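Local coordinates for citrate synthase (Thermotoga maritima, PDB 2P2W), which catalyses the condensation of oxaloacetate with acetyl-CoA and water to give citrate and CoA, a step of the tricarboxylic acid cycle, at the interface of chains A and B. Numbering follows the deposited sequence. Chains: chain A/B, Citrate synthase.

The interface of chains A and B. Residues chain A 5-7, 178, 251; chain B 341-345.
A:Arg251 reaches across the two-fold interface of this citrate synthase family member to the B:341-345 segment, which leads into strand 346-349. Its chain, bent at chi2 and chi3 (61° and 58°), turns the guanidinium back toward that backbone. NH2 donates to B:Leu342 O at 2.8 Å, approaching from above the carbonyl plane, while NH1 donates a hydrogen bond to A:Gly5 O at 2.9 Å, the acceptor lying in the guanidinium plane. That same carbonyl also accepts the backbone N of B:Arg344 at 3.0 Å, nearly straight at the hydrogen (163°). The two donors come from opposite faces of the A:Gly5 carbonyl, so one oxygen ties the two chains and helps fix the guanidinium. A further bond from A:Arg251 NH1 to B:Arg344 O is weak. Within chain B, B:Arg344 NH1 hydrogen-bonds B:Pro345 O in the guanidinium plane.

The A:Glu7 carboxylate makes a long same-chain salt bridge, OE1 to A:Arg251 NE at 4.0 Å, and may ease repulsion between that guanidinium and the B:Lys341 ammonium, whose NZ is 4.1 Å from A:Arg251 NH2.

Packing involves the aliphatic stems. A:Arg251 and B:Arg344 run antiparallel alongside one another, CG of the former 3.8 Å from CB of the latter. The backbone carbonyl carbon C of A:Ile178 lies 3.4 Å above one face of the B:Arg344 guanidinium, offset toward its rim. A:Ile178 CG2 meets B:Pro345 CG, the side chains crossing at about a right angle, and A:Leu6 CD1 touches B:Ile343 CG2. A:His250, the family's active-site histidine, lies about 9 Å from the contact centre; B:Arg344 is likely the arginine contributed to chain A's active site.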
# COMPACT_ATOMS: atom_id res chain seq x y z
N GLY A 5 -17.25 -2.71 1.31
CA GLY A 5 -17.06 -1.68 0.30
C GLY A 5 -17.04 -0.28 0.89
O GLY A 5 -16.57 0.66 0.25
N LEU A 6 -17.56 -0.15 2.11
CA LEU A 6 -17.60 1.12 2.82
C LEU A 6 -18.32 2.26 2.09
O LEU A 6 -18.00 3.43 2.31
CB LEU A 6 -16.19 1.58 3.19
CG LEU A 6 -15.40 0.73 4.19
CD1 LEU A 6 -14.05 1.38 4.45
CD2 LEU A 6 -16.19 0.59 5.49
N GLU A 7 -19.28 1.93 1.24
CA GLU A 7 -19.99 2.97 0.51
C GLU A 7 -20.69 3.95 1.44
O GLU A 7 -21.42 3.55 2.35
CB GLU A 7 -21.01 2.37 -0.45
CG GLU A 7 -21.83 3.41 -1.19
CD GLU A 7 -22.69 2.82 -2.28
OE1 GLU A 7 -22.38 1.70 -2.75
OE2 GLU A 7 -23.67 3.48 -2.68
N ILE A 178 -11.79 10.51 -1.31
CA ILE A 178 -11.24 9.25 -0.81
C ILE A 178 -11.46 8.03 -1.70
O ILE A 178 -12.15 7.08 -1.32
CB ILE A 178 -11.79 8.96 0.60
CG1 ILE A 178 -11.87 10.26 1.41
CG2 ILE A 178 -10.87 7.98 1.32
CD1 ILE A 178 -10.54 11.00 1.58
N ARG A 251 -18.36 4.88 -8.09
CA ARG A 251 -18.91 4.71 -6.76
C ARG A 251 -19.69 5.95 -6.33
O ARG A 251 -20.72 5.85 -5.66
CB ARG A 251 -17.77 4.42 -5.77
CG ARG A 251 -18.17 4.43 -4.29
CD ARG A 251 -19.20 3.37 -3.96
NE ARG A 251 -18.75 2.01 -4.30
CZ ARG A 251 -18.03 1.22 -3.50
NH1 ARG A 251 -17.66 1.64 -2.29
NH2 ARG A 251 -17.71 0.00 -3.91
N LYS B 341 -15.36 -6.65 -3.71
CA LYS B 341 -16.13 -5.43 -3.60
C LYS B 341 -15.12 -4.29 -3.44
O LYS B 341 -14.33 -4.27 -2.50
CB LYS B 341 -17.04 -5.48 -2.37
CG LYS B 341 -17.87 -4.23 -2.15
CD LYS B 341 -18.85 -3.99 -3.28
CE LYS B 341 -19.83 -2.88 -2.92
NZ LYS B 341 -20.82 -2.64 -4.01
N LEU B 342 -15.13 -3.36 -4.39
CA LEU B 342 -14.22 -2.23 -4.33
C LEU B 342 -14.44 -1.49 -3.01
O LEU B 342 -15.58 -1.30 -2.60
CB LEU B 342 -14.51 -1.27 -5.49
CG LEU B 342 -13.68 0.02 -5.52
CD1 LEU B 342 -12.27 -0.30 -6.03
CD2 LEU B 342 -14.35 1.05 -6.43
N ILE B 343 -13.35 -1.11 -2.34
CA ILE B 343 -13.45 -0.37 -1.09
C ILE B 343 -13.22 1.09 -1.46
O ILE B 343 -12.11 1.49 -1.84
CB ILE B 343 -12.41 -0.86 -0.06
CG1 ILE B 343 -12.72 -2.31 0.33
CG2 ILE B 343 -12.42 0.05 1.18
CD1 ILE B 343 -11.64 -2.99 1.17
N ARG B 344 -14.29 1.88 -1.35
CA ARG B 344 -14.24 3.28 -1.74
C ARG B 344 -15.17 4.10 -0.86
O ARG B 344 -16.35 4.28 -1.17
CB ARG B 344 -14.68 3.39 -3.21
CG ARG B 344 -14.17 4.60 -3.99
CD ARG B 344 -14.63 5.93 -3.41
NE ARG B 344 -14.28 7.03 -4.31
CZ ARG B 344 -14.31 8.31 -3.99
NH1 ARG B 344 -14.67 8.69 -2.76
NH2 ARG B 344 -13.98 9.22 -4.89
N PRO B 345 -14.64 4.61 0.27
CA PRO B 345 -15.45 5.41 1.20
C PRO B 345 -15.48 6.86 0.74
O PRO B 345 -15.29 7.16 -0.44
CB PRO B 345 -14.70 5.24 2.52
CG PRO B 345 -13.27 5.27 2.06
CD PRO B 345 -13.29 4.39 0.81